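Local coordinates for imelysin (Bacteroides ovatus ATCC 8483, PDB 3OYV), which is an imelysin-like outer-membrane protein, classed as a metal-binding peptidase, whose family is implicated in bacterial iron uptake, at residues Y130-A135 / S285-F290; W305-N310 / F344-F349. One frame throughout, in Å; residues are numbered along the deposited sequence. Where two conformers were deposited one is given.

Contact 1 (Y130-A135 / S285-F290); sequences YSIRNA and SEAFLF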
loop_
_atom_site.group_PDB
_atom_site.type_symbol
_atom_site.label_atom_id
_atom_site.label_comp_id
_atom_site.label_asym_id
_atom_site.label_seq_id
_atom_site.Cartn_x
_atom_site.Cartn_y
_atom_site.Cartn_z
ATOM N N TYR A 130 -1.075 -10.423 1.291
ATOM C CA TYR A 130 -0.797 -10.697 2.695
ATOM C C TYR A 130 -1.550 -9.782 3.637
ATOM O O TYR A 130 -1.819 -10.182 4.755
ATOM C CB TYR A 130 0.703 -10.661 2.980
ATOM C CG TYR A 130 1.454 -11.819 2.378
ATOM C CD1 TYR A 130 0.883 -13.087 2.338
ATOM C CD2 TYR A 130 2.732 -11.659 1.860
ATOM C CE1 TYR A 130 1.558 -14.162 1.794
ATOM C CE2 TYR A 130 3.426 -12.745 1.313
ATOM C CZ TYR A 130 2.819 -13.976 1.293
ATOM O OH TYR A 130 3.493 -15.051 0.754
ATOM N N SER A 131 -1.929 -8.592 3.181
ATOM C CA SER A 131 -2.828 -7.746 3.968
ATOM C C SER A 131 -4.164 -8.446 4.245
ATOM O O SER A 131 -4.688 -8.422 5.378
ATOM C CB SER A 131 -3.050 -6.399 3.287
ATOM O OG SER A 131 -3.729 -5.489 4.148
ATOM N N ILE A 132 -4.680 -9.119 3.222
ATOM C CA ILE A 132 -5.904 -9.904 3.385
ATOM C C ILE A 132 -5.669 -11.067 4.376
ATOM O O ILE A 132 -6.497 -11.310 5.275
ATOM C CB ILE A 132 -6.389 -10.492 2.033
ATOM C CG1 ILE A 132 -6.694 -9.369 1.049
ATOM C CG2 ILE A 132 -7.591 -11.416 2.252
ATOM C CD1 ILE A 132 -7.000 -9.900 -0.378
ATOM N N ARG A 133 -4.561 -11.777 4.209
ATOM C CA ARG A 133 -4.200 -12.817 5.154
ATOM C C ARG A 133 -4.207 -12.289 6.581
ATOM O O ARG A 133 -4.807 -12.890 7.468
ATOM C CB ARG A 133 -2.835 -13.379 4.817
ATOM C CG ARG A 133 -2.446 -14.540 5.721
ATOM C CD ARG A 133 -0.956 -14.710 5.767
ATOM N NE ARG A 133 -0.273 -13.519 6.276
ATOM C CZ ARG A 133 1.035 -13.395 6.341
ATOM N NH1 ARG A 133 1.821 -14.404 5.934
ATOM N NH2 ARG A 133 1.583 -12.276 6.804
ATOM N N ASN A 134 -3.523 -11.172 6.804
ATOM C CA ASN A 134 -3.459 -10.598 8.147
ATOM C C ASN A 134 -4.829 -10.278 8.700
ATOM O O ASN A 134 -5.125 -10.572 9.861
ATOM C CB ASN A 134 -2.574 -9.364 8.156
ATOM C CG ASN A 134 -1.109 -9.674 7.891
ATOM O OD1 ASN A 134 -0.701 -10.851 7.802
ATOM N ND2 ASN A 134 -0.298 -8.631 7.761
ATOM N N ALA A 135 -5.688 -9.687 7.882
ATOM C CA ALA A 135 -7.043 -9.345 8.310
ATOM C C ALA A 135 -7.807 -10.598 8.714
ATOM O O ALA A 135 -8.503 -10.589 9.725
ATOM C CB ALA A 135 -7.827 -8.592 7.199
ATOM N N SER A 285 -1.038 -2.886 4.408
ATOM C CA SER A 285 -2.210 -2.195 4.918
ATOM C C SER A 285 -3.294 -2.075 3.883
ATOM O O SER A 285 -4.353 -1.567 4.216
ATOM C CB SER A 285 -1.854 -0.784 5.427
ATOM O OG SER A 285 -1.779 0.182 4.395
ATOM N N GLU A 286 -3.080 -2.517 2.646
ATOM C CA GLU A 286 -4.031 -2.176 1.584
ATOM C C GLU A 286 -5.331 -2.972 1.584
ATOM O O GLU A 286 -6.222 -2.636 0.827
ATOM C CB GLU A 286 -3.371 -2.162 0.210
ATOM C CG GLU A 286 -2.278 -1.106 0.071
ATOM C CD GLU A 286 -1.657 -1.023 -1.321
ATOM O OE1 GLU A 286 -2.359 -1.242 -2.345
ATOM O OE2 GLU A 286 -0.462 -0.738 -1.397
ATOM N N ALA A 287 -5.472 -3.977 2.460
ATOM C CA ALA A 287 -6.775 -4.605 2.713
ATOM C C ALA A 287 -7.658 -3.803 3.663
ATOM O O ALA A 287 -8.810 -4.164 3.865
ATOM C CB ALA A 287 -6.617 -6.057 3.215
ATOM N N PHE A 288 -7.134 -2.714 4.250
ATOM C CA PHE A 288 -7.907 -1.858 5.124
ATOM C C PHE A 288 -7.817 -0.401 4.698
ATOM O O PHE A 288 -7.515 0.486 5.508
ATOM C CB PHE A 288 -7.647 -2.065 6.634
ATOM C CG PHE A 288 -6.219 -2.325 7.040
ATOM C CD1 PHE A 288 -5.704 -3.601 7.018
ATOM C CD2 PHE A 288 -5.449 -1.323 7.612
ATOM C CE1 PHE A 288 -4.428 -3.886 7.498
ATOM C CE2 PHE A 288 -4.187 -1.572 8.090
ATOM C CZ PHE A 288 -3.655 -2.860 8.051
ATOM N N LEU A 289 -8.123 -0.147 3.422
ATOM C CA LEU A 289 -8.207 1.223 2.904
ATOM C C LEU A 289 -9.588 1.810 3.204
ATOM O O LEU A 289 -10.410 2.050 2.306
ATOM C CB LEU A 289 -7.873 1.258 1.414
ATOM C CG LEU A 289 -6.439 0.887 1.016
ATOM C CD1 LEU A 289 -6.292 0.630 -0.496
ATOM C CD2 LEU A 289 -5.441 1.972 1.476
ATOM N N PHE A 290 -9.855 1.998 4.495
ATOM C CA PHE A 290 -11.064 2.628 4.972
ATOM C C PHE A 290 -10.753 3.473 6.184
ATOM O O PHE A 290 -9.665 3.401 6.739
ATOM C CB PHE A 290 -12.173 1.599 5.301
ATOM C CG PHE A 290 -11.924 0.775 6.535
ATOM C CD1 PHE A 290 -11.245 -0.439 6.455
ATOM C CD2 PHE A 290 -12.415 1.180 7.748
ATOM C CE1 PHE A 290 -11.067 -1.204 7.606
ATOM C CE2 PHE A 290 -12.220 0.441 8.895
ATOM C CZ PHE A 290 -11.567 -0.754 8.820
#

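Contact 2 (W305-N310 / F344-F349); sequences WPLDQN and FHTLEF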
loop_
_atom_site.group_PDB
_atom_site.type_symbol
_atom_site.label_atom_id
_atom_site.label_comp_id
_atom_site.label_asym_id
_atom_site.label_seq_id
_atom_site.Cartn_x
_atom_site.Cartn_y
_atom_site.Cartn_z
ATOM N N TRP A 305 -0.728 6.500 -8.261
ATOM C CA TRP A 305 -0.143 5.858 -9.433
ATOM C C TRP A 305 -1.228 5.843 -10.506
ATOM O O TRP A 305 -2.340 5.449 -10.209
ATOM C CB TRP A 305 0.344 4.430 -9.140
ATOM C CG TRP A 305 0.972 3.832 -10.347
ATOM C CD1 TRP A 305 0.390 2.994 -11.249
ATOM C CD2 TRP A 305 2.262 4.134 -10.860
ATOM N NE1 TRP A 305 1.257 2.706 -12.247
ATOM C CE2 TRP A 305 2.422 3.394 -12.037
ATOM C CE3 TRP A 305 3.323 4.920 -10.408
ATOM C CZ2 TRP A 305 3.582 3.438 -12.789
ATOM C CZ3 TRP A 305 4.473 4.971 -11.149
ATOM C CH2 TRP A 305 4.611 4.231 -12.327
ATOM N N PRO A 306 -0.925 6.275 -11.736
ATOM C CA PRO A 306 0.328 6.774 -12.288
ATOM C C PRO A 306 0.674 8.178 -11.810
ATOM O O PRO A 306 -0.120 8.814 -11.147
ATOM C CB PRO A 306 0.071 6.774 -13.799
ATOM C CG PRO A 306 -1.348 6.951 -13.927
ATOM C CD PRO A 306 -1.975 6.207 -12.776
ATOM N N LEU A 307 1.875 8.609 -12.150
ATOM C CA LEU A 307 2.390 9.919 -11.813
ATOM C C LEU A 307 2.346 10.830 -13.038
ATOM O O LEU A 307 2.272 10.354 -14.165
ATOM C CB LEU A 307 3.850 9.816 -11.365
ATOM C CG LEU A 307 4.113 8.874 -10.184
ATOM C CD1 LEU A 307 5.601 8.784 -9.875
ATOM C CD2 LEU A 307 3.303 9.323 -8.957
ATOM N N ASP A 308 2.471 12.134 -12.792
ATOM C CA ASP A 308 2.750 13.101 -13.861
ATOM C C ASP A 308 4.279 13.162 -13.956
ATOM O O ASP A 308 4.933 14.017 -13.349
ATOM C CB ASP A 308 2.147 14.465 -13.563
ATOM C CG ASP A 308 2.278 15.427 -14.734
ATOM O OD1 ASP A 308 3.089 15.150 -15.652
ATOM O OD2 ASP A 308 1.566 16.447 -14.698
ATOM N N GLN A 309 4.850 12.214 -14.681
ATOM C CA GLN A 309 6.292 12.044 -14.711
ATOM C C GLN A 309 6.982 13.238 -15.381
ATOM O O GLN A 309 8.037 13.705 -14.926
ATOM C CB GLN A 309 6.656 10.735 -15.374
ATOM C CG GLN A 309 6.039 9.496 -14.721
ATOM C CD GLN A 309 6.283 8.247 -15.548
ATOM O OE1 GLN A 309 6.976 7.288 -15.115
ATOM N NE2 GLN A 309 5.736 8.249 -16.779
ATOM N N ASN A 310 6.369 13.778 -16.427
ATOM C CA ASN A 310 6.967 14.943 -17.056
ATOM C C ASN A 310 6.993 16.147 -16.092
ATOM O O ASN A 310 7.972 16.922 -16.116
ATOM C CB ASN A 310 6.284 15.298 -18.368
ATOM C CG ASN A 310 6.818 16.586 -18.957
ATOM O OD1 ASN A 310 6.164 17.608 -18.899
ATOM N ND2 ASN A 310 8.040 16.546 -19.447
ATOM N N PHE A 344 4.764 7.712 -2.329
ATOM C CA PHE A 344 5.771 6.675 -2.424
ATOM C C PHE A 344 6.365 6.516 -3.830
ATOM O O PHE A 344 7.549 6.256 -3.982
ATOM C CB PHE A 344 5.204 5.338 -1.985
ATOM C CG PHE A 344 5.170 5.115 -0.487
ATOM C CD1 PHE A 344 6.364 4.979 0.201
ATOM C CD2 PHE A 344 3.961 4.976 0.202
ATOM C CE1 PHE A 344 6.360 4.698 1.524
ATOM C CE2 PHE A 344 3.955 4.689 1.559
ATOM C CZ PHE A 344 5.172 4.585 2.232
ATOM N N HIS A 345 5.516 6.591 -4.866
ATOM C CA HIS A 345 6.008 6.329 -6.189
ATOM C C HIS A 345 6.827 7.484 -6.783
ATOM O O HIS A 345 7.663 7.267 -7.632
ATOM C CB HIS A 345 4.897 5.867 -7.104
ATOM C CG HIS A 345 4.312 4.571 -6.659
ATOM N ND1 HIS A 345 5.047 3.399 -6.616
ATOM C CD2 HIS A 345 3.073 4.263 -6.230
ATOM C CE1 HIS A 345 4.270 2.425 -6.170
ATOM N NE2 HIS A 345 3.076 2.931 -5.907
ATOM N N THR A 346 6.586 8.697 -6.324
ATOM C CA THR A 346 7.456 9.822 -6.693
ATOM C C THR A 346 8.825 9.651 -6.061
ATOM O O THR A 346 9.835 9.827 -6.724
ATOM C CB THR A 346 6.828 11.191 -6.345
ATOM O OG1 THR A 346 5.654 11.358 -7.134
ATOM C CG2 THR A 346 7.812 12.299 -6.693
ATOM N N LEU A 347 8.868 9.279 -4.782
ATOM C CA LEU A 347 10.172 8.983 -4.191
ATOM C C LEU A 347 10.842 7.822 -4.880
ATOM O O LEU A 347 12.038 7.852 -5.095
ATOM C CB LEU A 347 10.009 8.744 -2.715
ATOM C CG LEU A 347 11.258 8.822 -1.878
ATOM C CD1 LEU A 347 12.127 10.045 -2.186
ATOM C CD2 LEU A 347 10.806 8.803 -0.374
ATOM N N GLU A 348 10.048 6.815 -5.228
ATOM C CA GLU A 348 10.586 5.687 -5.980
ATOM C C GLU A 348 11.270 6.142 -7.288
ATOM O O GLU A 348 12.380 5.704 -7.621
ATOM C CB GLU A 348 9.447 4.683 -6.282
ATOM C CG GLU A 348 9.888 3.331 -6.821
ATOM C CD GLU A 348 8.722 2.552 -7.434
ATOM O OE1 GLU A 348 7.620 3.107 -7.551
ATOM O OE2 GLU A 348 8.965 1.401 -7.845
ATOM N N PHE A 349 10.577 7.017 -8.020
ATOM C CA PHE A 349 11.126 7.574 -9.281
ATOM C C PHE A 349 12.477 8.256 -9.053
ATOM O O PHE A 349 13.383 8.151 -9.867
ATOM C CB PHE A 349 10.105 8.580 -9.816
ATOM C CG PHE A 349 10.502 9.294 -11.091
ATOM C CD1 PHE A 349 11.326 10.395 -11.069
ATOM C CD2 PHE A 349 9.927 8.948 -12.293
ATOM C CE1 PHE A 349 11.652 11.040 -12.245
ATOM C CE2 PHE A 349 10.237 9.626 -13.461
ATOM C CZ PHE A 349 11.111 10.647 -13.429
#

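Contact 1 (Y130-A135 / S285-F290)
Ser131 of helix 121-137 reaches into the turn 285-288, the start of the loop that follows helix 265-283 in this mainly helical imelysin fold. The CA atoms of Ser131 and Ala287 are 5.2 Å apart, and both CB atoms project toward the opposite segment. Ser131 OG lies anti to its backbone N (chi1 -170°), which carries the hydroxyl off the helix and onto the loop backbone. There it accepts Ala287 N-H at 2.9 Å from N to OG, with an N-H...O angle of 154°. The same OG donates to Lys284 O, so one buried hydroxyl engages two main-chain groups of the loop, as acceptor from one and donor to the other. An alanine here would probably leave both Ala287 N-H and Lys284 O without their mate and free the turn to shift from the helix.

Ala287 settles closely against the helix. Its CB lies 3.1 Å from Ser131 OG, a tight approach, and flanks Ile132, whose CG1 is 4.0 Å from that methyl. Ile132 continues onto Ile85 and Ile168, so helices 71-102 and 158-177 close round this side.

Phe288 leans its ring obliquely past the serine, CE1 standing 3.8 Å from Ser131 OG. One face of the ring is covered by Ser285 O, which sits over its centre, while Phe288 N-H bonds to that same oxygen and closes the turn. Tyr242 meets the ring edge-to-face. Glu286 directs its carboxylate away from the helix, to a salt bridge with Lys93. Within 130-135, Asn134 OD1 accepts two bonds from the guanidinium of Arg133, from NE at 3.1 Å and NH2 at 2.9 Å, and Tyr130 CD1 lies above a face of that group.

Contact 2 (W305-N310 / F344-F349)
Trp305 and His345 have their CA atoms 7.0 Å apart, and Leu307 and Thr346 repeat nearly the same spacing, so the extended residues 305-307 run beside helix 343-351 at side-chain distance. A cis peptide before Pro306 bends this backbone, which then enters helix 309-316 with Asp308 at the N-cap, its OD1 bonded to Ala311 N.

The aromatic pair carries one end. Trp305 turns the edge of its six-membered ring toward the face of His345, with centroids 5.3 Å apart and planes at 65°, a T-shaped arrangement. Its CE3 makes the nearest approach, 3.8 Å from His345 CB. Trp305 NE1 is bonded to Ala112 O, which helps set the rotation of the indole.

Leu307 follows, pressing CD1 onto the helix backbone at His345 O, while CD2 lies 3.6 Å from Thr346 OG1. That hydroxyl is bonded to Arg342 O, just before the start of the helix, and it meets the leucine as a packing surface. Farther along, Gln309 sets CB 4.2 Å from Phe349 CE2, and Tyr117 borders both residues, bonding Gln309 OE1 and meeting the phenylalanine ring edge-to-face.

His345 is also fixed from within its helix. With CG anti to the carbonyl carbon (chi1 -63°), ND1 donates to Glu348 OE1 at 2.8 Å and 173°, almost straight and in the imidazole plane, meeting the oxygen on its syn side but well out of the carboxylate plane. Glu348 OE2 in turn bonds Ser118 OG. This leaves NE2 directed to a bound ligand of unknown identity. A histidine and a glutamate three residues apart on a helix match the GxHxxE motif of imelysin-like proteins, and the Trp305 edge packs against the histidine of this putative functional site.

Overall arrangement
The touching residues of contact 1 are all buried and its centre lies about 9 Å from the centre of the chain; contact 2 is partly buried, its centre at about 14 Å. The two centres are about 23 Å apart, and the contacts do not touch. Chemistry follows place: in 130-135/285-290 a buried hydroxyl satisfies loop backbone, while 305-310/344-349 joins through aromatic and aliphatic packing, its polar bonds staying within the helix or leading to other residues. Both rest on helix 223-261, through Phe288 and Phe344 respectively. The side chains of Glu286 and His345 each lie near bound ligand of unknown identity, probably from the crystallisation liquor, which may mark a pocket.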